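Local coordinates for decapping and exoribonuclease protein 1 (Kluyveromyces lactis, PDB 4GPS) that removes the NAD cap from NAD-capped RNAs and, using a divalent metal cation, also acts as a decapping enzyme and 5'-3' exoribonuclease, at residues Cys64-Val70 and Asp375-Ile380; Lys175-Val179 and Phe381-Lys385; His184-Ile188 and Leu211-Asp215; Tyr350-Asn354 and Phe368-Val372. One frame throughout, in Å; residues are numbered along the deposited sequence.

Contact 1 (Cys64-Val70 and Asp375-Ile380)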
loop_
_atom_site.group_PDB
_atom_site.type_symbol
_atom_site.label_atom_id
_atom_site.label_comp_id
_atom_site.label_asym_id
_atom_site.label_seq_id
_atom_site.Cartn_x
_atom_site.Cartn_y
_atom_site.Cartn_z
ATOM N N CYS A 64 -13.434 -6.852 -17.521
ATOM C CA CYS A 64 -13.198 -7.600 -16.298
ATOM C C CYS A 64 -14.255 -7.225 -15.297
ATOM O O CYS A 64 -14.124 -7.575 -14.118
ATOM C CB CYS A 64 -11.826 -7.260 -15.703
ATOM S SG CYS A 64 -10.427 -7.794 -16.696
ATOM N N LYS A 65 -15.296 -6.517 -15.756
ATOM C CA LYS A 65 -16.381 -6.068 -14.875
ATOM C C LYS A 65 -17.216 -7.181 -14.254
ATOM O O LYS A 65 -17.867 -6.978 -13.225
ATOM C CB LYS A 65 -17.339 -5.108 -15.590
ATOM C CG LYS A 65 -18.259 -4.350 -14.601
ATOM C CD LYS A 65 -19.280 -3.424 -15.295
ATOM C CE LYS A 65 -18.614 -2.406 -16.248
ATOM N NZ LYS A 65 -19.556 -1.496 -16.976
ATOM N N LYS A 66 -17.210 -8.349 -14.869
ATOM C CA LYS A 66 -17.987 -9.435 -14.328
ATOM C C LYS A 66 -17.116 -10.413 -13.566
ATOM O O LYS A 66 -17.373 -11.608 -13.556
ATOM C CB LYS A 66 -18.755 -10.126 -15.456
ATOM C CG LYS A 66 -19.868 -9.235 -16.032
ATOM C CD LYS A 66 -20.848 -9.986 -16.929
ATOM C CE LYS A 66 -20.196 -10.404 -18.240
ATOM N NZ LYS A 66 -18.989 -11.283 -18.054
ATOM N N PHE A 67 -16.080 -9.886 -12.930
ATOM C CA PHE A 67 -15.156 -10.692 -12.150
ATOM C C PHE A 67 -15.902 -11.345 -10.990
ATOM O O PHE A 67 -16.740 -10.731 -10.336
ATOM C CB PHE A 67 -13.993 -9.823 -11.626
ATOM C CG PHE A 67 -14.382 -8.859 -10.545
ATOM C CD1 PHE A 67 -14.254 -9.206 -9.204
ATOM C CD2 PHE A 67 -14.911 -7.611 -10.864
ATOM C CE1 PHE A 67 -14.652 -8.323 -8.190
ATOM C CE2 PHE A 67 -15.314 -6.711 -9.856
ATOM C CZ PHE A 67 -15.182 -7.073 -8.515
ATOM N N PRO A 68 -15.610 -12.613 -10.729
ATOM C CA PRO A 68 -16.264 -13.358 -9.638
ATOM C C PRO A 68 -16.041 -12.691 -8.275
ATOM O O PRO A 68 -14.891 -12.493 -7.861
ATOM C CB PRO A 68 -15.594 -14.732 -9.696
ATOM C CG PRO A 68 -15.107 -14.839 -11.152
ATOM C CD PRO A 68 -14.616 -13.436 -11.443
ATOM N N HIS A 69 -17.125 -12.356 -7.582
ATOM C CA HIS A 69 -16.990 -11.734 -6.290
ATOM C C HIS A 69 -18.141 -11.934 -5.343
ATOM O O HIS A 69 -19.305 -12.010 -5.736
ATOM C CB HIS A 69 -16.734 -10.244 -6.438
ATOM C CG HIS A 69 -17.849 -9.487 -7.082
ATOM N ND1 HIS A 69 -18.923 -8.998 -6.369
ATOM C CD2 HIS A 69 -18.019 -9.061 -8.359
ATOM C CE1 HIS A 69 -19.704 -8.296 -7.174
ATOM N NE2 HIS A 69 -19.177 -8.316 -8.388
ATOM N N VAL A 70 -17.774 -12.020 -4.072
ATOM C CA VAL A 70 -18.683 -12.192 -2.963
ATOM C C VAL A 70 -19.692 -11.028 -2.909
ATOM O O VAL A 70 -19.444 -9.927 -3.421
ATOM C CB VAL A 70 -17.849 -12.241 -1.684
ATOM C CG1 VAL A 70 -18.627 -11.763 -0.559
ATOM C CG2 VAL A 70 -17.364 -13.655 -1.430
ATOM N N ASP A 375 -11.443 -10.331 -3.778
ATOM C CA ASP A 375 -11.842 -11.142 -4.936
ATOM C C ASP A 375 -11.304 -10.529 -6.224
ATOM O O ASP A 375 -10.778 -11.248 -7.099
ATOM C CB ASP A 375 -13.368 -11.272 -5.048
ATOM C CG ASP A 375 -13.981 -12.120 -3.938
ATOM O OD1 ASP A 375 -13.315 -13.044 -3.393
ATOM O OD2 ASP A 375 -15.158 -11.859 -3.623
ATOM N N TRP A 376 -11.436 -9.201 -6.338
ATOM C CA TRP A 376 -10.951 -8.457 -7.496
ATOM C C TRP A 376 -9.438 -8.690 -7.660
ATOM O O TRP A 376 -8.944 -8.908 -8.773
ATOM C CB TRP A 376 -11.201 -6.970 -7.297
ATOM C CG TRP A 376 -10.442 -6.125 -8.268
ATOM C CD1 TRP A 376 -9.392 -5.307 -7.985
ATOM C CD2 TRP A 376 -10.668 -6.014 -9.691
ATOM N NE1 TRP A 376 -8.950 -4.695 -9.128
ATOM C CE2 TRP A 376 -9.709 -5.109 -10.191
ATOM C CE3 TRP A 376 -11.585 -6.598 -10.586
ATOM C CZ2 TRP A 376 -9.638 -4.762 -11.553
ATOM C CZ3 TRP A 376 -11.510 -6.254 -11.933
ATOM C CH2 TRP A 376 -10.541 -5.344 -12.402
ATOM N N PHE A 377 -8.730 -8.610 -6.526
ATOM C CA PHE A 377 -7.296 -8.823 -6.450
ATOM C C PHE A 377 -6.908 -10.162 -7.105
ATOM O O PHE A 377 -6.028 -10.205 -7.968
ATOM C CB PHE A 377 -6.866 -8.820 -4.977
ATOM C CG PHE A 377 -5.422 -9.141 -4.759
ATOM C CD1 PHE A 377 -5.052 -10.111 -3.844
ATOM C CD2 PHE A 377 -4.423 -8.389 -5.377
ATOM C CE1 PHE A 377 -3.705 -10.310 -3.525
ATOM C CE2 PHE A 377 -3.080 -8.577 -5.073
ATOM C CZ PHE A 377 -2.721 -9.533 -4.140
ATOM N N GLN A 378 -7.558 -11.236 -6.654
ATOM C CA GLN A 378 -7.346 -12.593 -7.161
ATOM C C GLN A 378 -7.622 -12.652 -8.644
ATOM O O GLN A 378 -6.898 -13.341 -9.375
ATOM C CB GLN A 378 -8.296 -13.589 -6.473
ATOM C CG GLN A 378 -7.884 -13.994 -5.046
ATOM C CD GLN A 378 -6.531 -14.712 -5.016
ATOM O OE1 GLN A 378 -6.254 -15.558 -5.875
ATOM N NE2 GLN A 378 -5.694 -14.388 -4.025
ATOM N N HIS A 379 -8.663 -11.933 -9.078
ATOM C CA HIS A 379 -9.060 -11.923 -10.488
ATOM C C HIS A 379 -8.119 -11.248 -11.486
ATOM O O HIS A 379 -7.568 -11.953 -12.336
ATOM C CB HIS A 379 -10.466 -11.322 -10.676
ATOM C CG HIS A 379 -10.963 -11.392 -12.092
ATOM N ND1 HIS A 379 -11.483 -12.542 -12.645
ATOM C CD2 HIS A 379 -10.987 -10.463 -13.079
ATOM C CE1 HIS A 379 -11.808 -12.319 -13.908
ATOM N NE2 HIS A 379 -11.518 -11.066 -14.196
ATOM N N ILE A 380 -7.931 -9.921 -11.413
ATOM C CA ILE A 380 -7.075 -9.244 -12.410
ATOM C C ILE A 380 -5.668 -9.702 -12.379
ATOM O O ILE A 380 -5.015 -9.646 -13.411
ATOM C CB ILE A 380 -6.948 -7.674 -12.317
ATOM C CG1 ILE A 380 -7.435 -7.200 -10.979
ATOM C CG2 ILE A 380 -7.532 -6.990 -13.564
ATOM C CD1 ILE A 380 -6.354 -7.284 -10.001
HETATM O O HOH W 1 -12.324 -13.531 -8.082
#
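Residues Cys64-Val70 open with a type I beta turn from Cys64 to Phe67 and then run extended beside helical residues Asp375-Ile380, Phe67 facing His379 and His69 facing Asp375, the CA atoms of His69 and Asp375 being 5.4 Å apart. Phe67 and Trp376 make an edge-to-face pair: the six-membered ring of the indole turns its CE3 edge to one face of the phenyl ring, with planes at 74° and centroids 5.0 Å apart. CG of Phe67 sits between its own backbone N and carbonyl carbon (chi1 71°), which turns the phenyl ring to meet that edge. Separately, Phe67 CB lies over the imidazole face of His379, a CH-pi contact of 3.5 Å to the ring centroid. Pro68 CD approaches ND1 of the same histidine at 3.5 Å, while Cys64 CB packs on Trp376 CZ3 at 3.9 Å. An alanine in place of Phe67 would probably leave the Trp376 edge without its aromatic face and open a gap between the turn and the helix.

Farther along, the carboxylate of Asp375 takes the backbone N-H of Val70 in a nearly straight bond, N to OD2 2.7 Å with 177° at the hydrogen. A water donates to both Pro68 O and Asp375 O, adding a second polar link. Trp376 NE1 is bound to Ile188 O, which ties the indole to helix 182-190 as well. The arrangement is aromatic and polar packing of an N-terminal loop onto helix 370-393 of the PD-(D/E)XK nuclease-like fold, away from the metal and substrate sites.

Contact 2 (Lys175-Val179 and Phe381-Lys385)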
loop_
_atom_site.group_PDB
_atom_site.type_symbol
_atom_site.label_atom_id
_atom_site.label_comp_id
_atom_site.label_asym_id
_atom_site.label_seq_id
_atom_site.Cartn_x
_atom_site.Cartn_y
_atom_site.Cartn_z
ATOM N N LYS A 175 6.470 -20.354 -10.453
ATOM C CA LYS A 175 5.403 -19.359 -10.476
ATOM C C LYS A 175 5.836 -18.085 -11.179
ATOM O O LYS A 175 7.019 -17.878 -11.433
ATOM C CB LYS A 175 4.977 -19.029 -9.041
ATOM C CG LYS A 175 4.459 -20.244 -8.293
ATOM C CD LYS A 175 4.274 -20.001 -6.814
ATOM C CE LYS A 175 2.980 -19.282 -6.554
ATOM N NZ LYS A 175 2.788 -19.154 -5.074
ATOM N N THR A 176 4.878 -17.246 -11.541
ATOM C CA THR A 176 5.211 -15.946 -12.143
ATOM C C THR A 176 5.226 -14.981 -10.938
ATOM O O THR A 176 4.306 -14.991 -10.110
ATOM C CB THR A 176 4.119 -15.469 -13.130
ATOM O OG1 THR A 176 4.062 -16.353 -14.259
ATOM C CG2 THR A 176 4.417 -14.053 -13.626
ATOM N N THR A 177 6.275 -14.183 -10.795
ATOM C CA THR A 177 6.324 -13.239 -9.684
ATOM C C THR A 177 6.135 -11.832 -10.231
ATOM O O THR A 177 6.784 -11.491 -11.210
ATOM C CB THR A 177 7.703 -13.274 -8.955
ATOM O OG1 THR A 177 7.956 -14.590 -8.451
ATOM C CG2 THR A 177 7.697 -12.307 -7.775
ATOM N N PHE A 178 5.216 -11.040 -9.672
ATOM C CA PHE A 178 5.101 -9.632 -10.111
ATOM C C PHE A 178 5.980 -8.889 -9.116
ATOM O O PHE A 178 5.887 -9.138 -7.899
ATOM C CB PHE A 178 3.679 -9.069 -10.010
ATOM C CG PHE A 178 2.738 -9.590 -11.056
ATOM C CD1 PHE A 178 2.175 -10.866 -10.935
ATOM C CD2 PHE A 178 2.383 -8.799 -12.140
ATOM C CE1 PHE A 178 1.270 -11.348 -11.868
ATOM C CE2 PHE A 178 1.480 -9.272 -13.078
ATOM C CZ PHE A 178 0.915 -10.552 -12.945
ATOM N N VAL A 179 6.837 -8.010 -9.635
ATOM C CA VAL A 179 7.790 -7.211 -8.848
ATOM C C VAL A 179 7.321 -5.755 -8.871
ATOM O O VAL A 179 7.194 -5.169 -9.928
ATOM C CB VAL A 179 9.187 -7.328 -9.488
ATOM C CG1 VAL A 179 10.246 -6.600 -8.654
ATOM C CG2 VAL A 179 9.527 -8.815 -9.644
ATOM N N PHE A 381 -5.151 -10.122 -11.226
ATOM C CA PHE A 381 -3.777 -10.572 -11.307
ATOM C C PHE A 381 -3.628 -11.831 -12.151
ATOM O O PHE A 381 -2.657 -11.964 -12.876
ATOM C CB PHE A 381 -3.138 -10.691 -9.926
ATOM C CG PHE A 381 -2.512 -9.413 -9.471
ATOM C CD1 PHE A 381 -1.243 -9.063 -9.900
ATOM C CD2 PHE A 381 -3.213 -8.527 -8.650
ATOM C CE1 PHE A 381 -0.673 -7.844 -9.512
ATOM C CE2 PHE A 381 -2.664 -7.328 -8.267
ATOM C CZ PHE A 381 -1.387 -6.976 -8.694
ATOM N N GLN A 382 -4.621 -12.713 -12.110
ATOM C CA GLN A 382 -4.577 -13.928 -12.905
ATOM C C GLN A 382 -4.801 -13.513 -14.356
ATOM O O GLN A 382 -4.125 -13.982 -15.270
ATOM C CB GLN A 382 -5.669 -14.906 -12.450
ATOM C CG GLN A 382 -5.639 -16.273 -13.143
ATOM C CD GLN A 382 -4.319 -17.012 -12.932
ATOM O OE1 GLN A 382 -3.648 -16.814 -11.927
ATOM N NE2 GLN A 382 -3.951 -17.869 -13.885
ATOM N N VAL A 383 -5.739 -12.604 -14.577
ATOM C CA VAL A 383 -5.989 -12.139 -15.931
ATOM C C VAL A 383 -4.710 -11.464 -16.493
ATOM O O VAL A 383 -4.264 -11.788 -17.607
ATOM C CB VAL A 383 -7.218 -11.189 -15.938
ATOM C CG1 VAL A 383 -7.349 -10.489 -17.277
ATOM C CG2 VAL A 383 -8.489 -11.994 -15.617
ATOM N N LEU A 384 -4.105 -10.562 -15.717
ATOM C CA LEU A 384 -2.880 -9.871 -16.140
ATOM C C LEU A 384 -1.707 -10.826 -16.425
ATOM O O LEU A 384 -0.972 -10.646 -17.401
ATOM C CB LEU A 384 -2.434 -8.854 -15.085
ATOM C CG LEU A 384 -3.281 -7.598 -14.951
ATOM C CD1 LEU A 384 -2.952 -6.877 -13.670
ATOM C CD2 LEU A 384 -3.047 -6.697 -16.155
ATOM N N LYS A 385 -1.535 -11.839 -15.580
ATOM C CA LYS A 385 -0.439 -12.776 -15.768
ATOM C C LYS A 385 -0.583 -13.588 -17.047
ATOM O O LYS A 385 0.333 -13.633 -17.867
ATOM C CB LYS A 385 -0.335 -13.711 -14.576
ATOM C CG LYS A 385 0.932 -14.525 -14.609
ATOM C CD LYS A 385 0.716 -15.884 -15.200
ATOM C CE LYS A 385 0.054 -16.797 -14.200
ATOM N NZ LYS A 385 0.106 -18.197 -14.695
HETATM O O HOH W 2 2.662 -19.413 -13.931
#
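Phe178 meets Phe381 in a T-shaped pair: the CD1 edge of Phe381 stands over the centre of the Phe178 face, the planes are at 88° and the centroids 5.1 Å apart. Lys385 reaches the same phenylalanine from another direction, its CB lying near the ring plane of Phe178, 3.8 Å from CZ. Beyond CB the lysine chain passes Thr176, where CD comes within 3.5 Å of OG1. With CG anti to the lysine's backbone N (chi1 -169°) and bends at chi2 and chi3, the methylenes fold alongside the threonine before the amine is reached. There a water accepts from Lys385 NZ at 2.9 Å; its link to Thr176 OG1 is weak.

The next shell fixes these groups. Glu272 forms a salt bridge with Lys385 NZ and also accepts from Gln382 NE2, so one carboxylate is tied to two side chains about one helical turn apart. The Phe178 backbone bonds to Asp274 and Leu276, holding its strand in place, and Phe377 meets the ring of Phe381. The axes of the short segments 176-179 and 381-385 run 10.6 Å apart at 103°, the nearly perpendicular packing of a long helix across a face of the beta sheet in this PD-(D/E)XK nuclease-like fold.

Contact 3 (His184-Ile188 and Leu211-Asp215)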
loop_
_atom_site.group_PDB
_atom_site.type_symbol
_atom_site.label_atom_id
_atom_site.label_comp_id
_atom_site.label_asym_id
_atom_site.label_seq_id
_atom_site.Cartn_x
_atom_site.Cartn_y
_atom_site.Cartn_z
ATOM N N HIS A 184 1.667 0.644 -6.473
ATOM C CA HIS A 184 0.985 0.155 -7.672
ATOM C C HIS A 184 0.128 -1.062 -7.438
ATOM O O HIS A 184 -0.829 -1.273 -8.181
ATOM C CB HIS A 184 1.963 -0.141 -8.801
ATOM C CG HIS A 184 2.812 1.027 -9.166
ATOM N ND1 HIS A 184 2.298 2.299 -9.304
ATOM C CD2 HIS A 184 4.148 1.134 -9.350
ATOM C CE1 HIS A 184 3.284 3.143 -9.549
ATOM N NE2 HIS A 184 4.416 2.462 -9.580
ATOM N N ILE A 185 0.466 -1.875 -6.432
ATOM C CA ILE A 185 -0.359 -3.030 -6.164
ATOM C C ILE A 185 -1.633 -2.434 -5.549
ATOM O O ILE A 185 -2.744 -2.769 -5.936
ATOM C CB ILE A 185 0.331 -4.051 -5.206
ATOM C CG1 ILE A 185 1.658 -4.564 -5.811
ATOM C CG2 ILE A 185 -0.576 -5.232 -5.014
ATOM C CD1 ILE A 185 1.476 -5.144 -7.210
ATOM N N ILE A 186 -1.483 -1.514 -4.618
ATOM C CA ILE A 186 -2.660 -0.902 -4.063
ATOM C C ILE A 186 -3.526 -0.285 -5.204
ATOM O O ILE A 186 -4.746 -0.508 -5.243
ATOM C CB ILE A 186 -2.285 0.180 -3.011
ATOM C CG1 ILE A 186 -1.658 -0.489 -1.800
ATOM C CG2 ILE A 186 -3.531 0.965 -2.552
ATOM C CD1 ILE A 186 -0.774 0.445 -1.001
ATOM N N ASP A 187 -2.915 0.456 -6.137
ATOM C CA ASP A 187 -3.695 1.084 -7.212
ATOM C C ASP A 187 -4.516 0.062 -7.994
ATOM O O ASP A 187 -5.672 0.311 -8.321
ATOM C CB ASP A 187 -2.825 1.837 -8.249
ATOM C CG ASP A 187 -2.162 3.104 -7.697
ATOM O OD1 ASP A 187 -2.773 3.821 -6.861
ATOM O OD2 ASP A 187 -1.010 3.382 -8.129
ATOM N N ILE A 188 -3.901 -1.068 -8.321
ATOM C CA ILE A 188 -4.575 -2.088 -9.076
ATOM C C ILE A 188 -5.738 -2.690 -8.296
ATOM O O ILE A 188 -6.780 -2.934 -8.871
ATOM C CB ILE A 188 -3.602 -3.204 -9.464
ATOM C CG1 ILE A 188 -2.634 -2.684 -10.520
ATOM C CG2 ILE A 188 -4.394 -4.454 -9.923
ATOM C CD1 ILE A 188 -1.307 -3.448 -10.563
ATOM N N LEU A 211 7.725 -6.977 -14.065
ATOM C CA LEU A 211 8.046 -5.770 -13.329
ATOM C C LEU A 211 6.992 -4.721 -13.596
ATOM O O LEU A 211 6.729 -4.399 -14.743
ATOM C CB LEU A 211 9.405 -5.230 -13.779
ATOM C CG LEU A 211 9.836 -3.906 -13.150
ATOM C CD1 LEU A 211 9.937 -4.056 -11.649
ATOM C CD2 LEU A 211 11.188 -3.493 -13.723
ATOM N N ILE A 212 6.385 -4.192 -12.542
ATOM C CA ILE A 212 5.372 -3.142 -12.683
ATOM C C ILE A 212 6.037 -1.791 -12.427
ATOM O O ILE A 212 6.883 -1.680 -11.531
ATOM C CB ILE A 212 4.238 -3.307 -11.643
ATOM C CG1 ILE A 212 3.576 -4.671 -11.805
ATOM C CG2 ILE A 212 3.211 -2.187 -11.804
ATOM C CD1 ILE A 212 2.377 -4.888 -10.916
ATOM N N SER A 213 5.666 -0.780 -13.212
ATOM C CA SER A 213 6.186 0.588 -13.049
ATOM C C SER A 213 5.214 1.603 -13.686
ATOM O O SER A 213 4.152 1.219 -14.145
ATOM C CB SER A 213 7.585 0.722 -13.662
ATOM O OG SER A 213 7.579 0.425 -15.050
ATOM N N VAL A 214 5.551 2.886 -13.699
ATOM C CA VAL A 214 4.661 3.885 -14.288
ATOM C C VAL A 214 5.335 4.801 -15.276
ATOM O O VAL A 214 6.547 4.743 -15.444
ATOM C CB VAL A 214 4.072 4.837 -13.237
ATOM C CG1 VAL A 214 2.670 4.420 -12.870
ATOM C CG2 VAL A 214 4.998 4.905 -12.033
ATOM N N ASP A 215 4.512 5.676 -15.872
ATOM C CA ASP A 215 4.904 6.720 -16.839
ATOM C C ASP A 215 5.147 6.215 -18.262
ATOM O O ASP A 215 5.265 7.008 -19.203
ATOM C CB ASP A 215 6.156 7.471 -16.352
ATOM C CG ASP A 215 6.059 8.982 -16.541
ATOM O OD1 ASP A 215 5.547 9.451 -17.590
ATOM O OD2 ASP A 215 6.527 9.703 -15.632
#
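Ile212 and His184 lie alongside each other, their side chains pointing opposite ways, the isoleucine CG2 meeting the histidine CB at 3.8 Å. This is helix-on-sheet packing in the PD-(D/E)XK nuclease-like fold: helix 182-190 lies over strand 210-213, and the axes of the short segments 184-188 and 211-213 approach to 9.9 Å at 81°. No hydrogen bond crosses between the segments, and the contact is made by van der Waals packing of side chains.

Both branches of Ile212 are used. CG2 stands anti to the backbone N and serves His184, whereas CG1, beside that N (chi1 -59°), carries the extended arm with CD1 toward Ile185 and, one turn on from His184, Ile188. Ile185 crosses that arm at about a right angle, and its CD1 comes to 3.8 Å from Ile212 CD1. The imidazole of His184 continues past Ile212 and slants across Val214, with the two valine methyls gathered round the end of the ring just where the strand gives way to loop.

Leu200 of neighbouring strand 198-204 touches His184, Ile188 and Val214, and Phe381 of helix 370-393 packs on Ile185 and Ile188, enclosing the apolar cluster from the sheet and from a second helix. Ile188 and Ile212 finally reach toward each other tip to tip, their CD1 atoms 4.0 Å apart.

Contact 4 (Tyr350-Asn354 and Phe368-Val372)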
loop_
_atom_site.group_PDB
_atom_site.type_symbol
_atom_site.label_atom_id
_atom_site.label_comp_id
_atom_site.label_asym_id
_atom_site.label_seq_id
_atom_site.Cartn_x
_atom_site.Cartn_y
_atom_site.Cartn_z
ATOM N N TYR A 350 -10.081 -3.312 9.612
ATOM C CA TYR A 350 -11.024 -4.223 8.944
ATOM C C TYR A 350 -12.444 -4.121 9.495
ATOM O O TYR A 350 -13.412 -3.981 8.750
ATOM C CB TYR A 350 -10.583 -5.678 9.099
ATOM C CG TYR A 350 -11.538 -6.611 8.426
ATOM C CD1 TYR A 350 -11.602 -6.676 7.039
ATOM C CD2 TYR A 350 -12.452 -7.367 9.165
ATOM C CE1 TYR A 350 -12.558 -7.468 6.385
ATOM C CE2 TYR A 350 -13.419 -8.167 8.521
ATOM C CZ TYR A 350 -13.460 -8.210 7.122
ATOM O OH TYR A 350 -14.373 -9.012 6.460
ATOM N N HIS A 351 -12.545 -4.225 10.814
ATOM C CA HIS A 351 -13.831 -4.167 11.486
ATOM C C HIS A 351 -14.503 -2.814 11.223
ATOM O O HIS A 351 -15.702 -2.770 11.015
ATOM C CB HIS A 351 -13.661 -4.416 13.004
ATOM C CG HIS A 351 -14.918 -4.200 13.796
ATOM N ND1 HIS A 351 -16.035 -5.008 13.666
ATOM C CD2 HIS A 351 -15.268 -3.211 14.658
ATOM C CE1 HIS A 351 -17.015 -4.518 14.406
ATOM N NE2 HIS A 351 -16.577 -3.428 15.016
ATOM N N LYS A 352 -13.745 -1.717 11.220
ATOM C CA LYS A 352 -14.345 -0.409 10.962
ATOM C C LYS A 352 -15.002 -0.387 9.558
ATOM O O LYS A 352 -16.058 0.220 9.382
ATOM C CB LYS A 352 -13.273 0.700 11.098
ATOM C CG LYS A 352 -13.800 2.145 11.191
ATOM C CD LYS A 352 -12.682 3.083 11.659
ATOM C CE LYS A 352 -13.168 4.519 11.878
ATOM N NZ LYS A 352 -14.294 4.640 12.886
ATOM N N ILE A 353 -14.409 -1.068 8.573
ATOM C CA ILE A 353 -14.992 -1.068 7.223
ATOM C C ILE A 353 -15.851 -2.272 6.841
ATOM O O ILE A 353 -16.419 -2.287 5.748
ATOM C CB ILE A 353 -13.908 -0.861 6.098
ATOM C CG1 ILE A 353 -12.919 -2.019 6.077
ATOM C CG2 ILE A 353 -13.127 0.441 6.342
ATOM C CD1 ILE A 353 -11.861 -1.834 5.017
ATOM N N ASN A 354 -15.963 -3.274 7.720
ATOM C CA ASN A 354 -16.799 -4.459 7.420
ATOM C C ASN A 354 -17.575 -4.947 8.650
ATOM O O ASN A 354 -17.004 -5.572 9.548
ATOM C CB ASN A 354 -15.933 -5.599 6.861
ATOM C CG ASN A 354 -16.760 -6.781 6.364
ATOM O OD1 ASN A 354 -17.362 -6.742 5.283
ATOM N ND2 ASN A 354 -16.784 -7.842 7.150
ATOM N N PHE A 368 -17.338 -0.556 -1.073
ATOM C CA PHE A 368 -15.976 -0.591 -0.523
ATOM C C PHE A 368 -15.761 -1.790 0.421
ATOM O O PHE A 368 -15.188 -1.679 1.515
ATOM C CB PHE A 368 -15.665 0.715 0.229
ATOM C CG PHE A 368 -16.017 1.963 -0.534
ATOM C CD1 PHE A 368 -17.264 2.575 -0.364
ATOM C CD2 PHE A 368 -15.111 2.524 -1.434
ATOM C CE1 PHE A 368 -17.604 3.728 -1.080
ATOM C CE2 PHE A 368 -15.437 3.670 -2.152
ATOM C CZ PHE A 368 -16.694 4.275 -1.973
ATOM N N ASN A 369 -16.216 -2.953 -0.010
ATOM C CA ASN A 369 -16.073 -4.139 0.809
ATOM C C ASN A 369 -14.664 -4.741 0.632
ATOM O O ASN A 369 -14.291 -5.128 -0.480
ATOM C CB ASN A 369 -17.150 -5.160 0.402
ATOM C CG ASN A 369 -17.297 -6.288 1.406
ATOM O OD1 ASN A 369 -16.317 -6.905 1.838
ATOM N ND2 ASN A 369 -18.535 -6.576 1.771
ATOM N N PRO A 370 -13.883 -4.853 1.726
ATOM C CA PRO A 370 -12.536 -5.426 1.622
ATOM C C PRO A 370 -12.562 -6.838 1.020
ATOM O O PRO A 370 -11.570 -7.283 0.437
ATOM C CB PRO A 370 -12.038 -5.467 3.060
ATOM C CG PRO A 370 -12.973 -4.580 3.805
ATOM C CD PRO A 370 -14.276 -4.660 3.126
ATOM N N ASN A 371 -13.685 -7.546 1.165
ATOM C CA ASN A 371 -13.766 -8.904 0.638
ATOM C C ASN A 371 -13.904 -8.903 -0.867
ATOM O O ASN A 371 -13.335 -9.756 -1.552
ATOM C CB ASN A 371 -14.899 -9.667 1.297
ATOM C CG ASN A 371 -14.651 -9.880 2.770
ATOM O OD1 ASN A 371 -15.269 -9.215 3.624
ATOM N ND2 ASN A 371 -13.734 -10.797 3.089
ATOM N N VAL A 372 -14.638 -7.932 -1.392
ATOM C CA VAL A 372 -14.764 -7.806 -2.834
ATOM C C VAL A 372 -13.389 -7.342 -3.368
ATOM O O VAL A 372 -12.938 -7.822 -4.393
ATOM C CB VAL A 372 -15.877 -6.797 -3.174
ATOM C CG1 VAL A 372 -15.876 -6.464 -4.655
ATOM C CG2 VAL A 372 -17.213 -7.405 -2.751
HETATM O O HOH W 3 -16.074 -0.297 3.477
#
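Pro370 lays its CG against the side chain of Ile353, 3.2 Å from CD1, the two side chains passing side by side with their ends pointing contrary ways. On the same prolyl ring, Tyr350 brings its CE1 to 3.9 Å from CG, coming at a slant, so the proline lies against both helix 346-353 residues. The tyrosine ring extends toward helix 370-393 because CG is anti to the backbone N (chi1 180°); one of its faces carries CB of Asn354, and its hydroxyl reaches past Pro370 to a bond with Val76 O. Replacing Tyr350 with an alanine would probably leave Val76 O without this hydroxyl partner and strip one flank of Pro370 of its apolar contact.

The junction pairs the end of one helix with the start of another. Asn354 is the first residue to leave helical geometry, while Asn369 is the N-cap of helix 370-393: its OD1 takes the backbone N-H of Asn371 at 2.8 Å, on a lone pair in the carbonyl plane. Asn369 ND2 in turn donates to Tyr74 O and Val72 O, which fixes the capping amide from its other end. A water donates to Ile353 O at 3.0 Å and to Phe368 O at 2.6 Å, bridging the two backbones. Trp315 of helix 305-319 also packs on Pro370.

From the N terminus, the loop after strand 60-63 opens contact 1, which closes some 305 residues later on helix 370-393. Within that span strand 176-181 opens contact 2, which closes just beyond contact 1 on the same helix, so the two cross. Contact 3 is nested inside both: helix 182-190, directly after strand 176-181, returns to strand 210-213, a neighbour of 176-181 in the sheet. Contact 4, also nested in both but in series with contact 3, closes a short loop between helix 346-353 and the start of 370-393. Helix 370-393 thus joins contacts 1, 2 and 4, and its Phe381 and Ile380 touch the helix of contact 3.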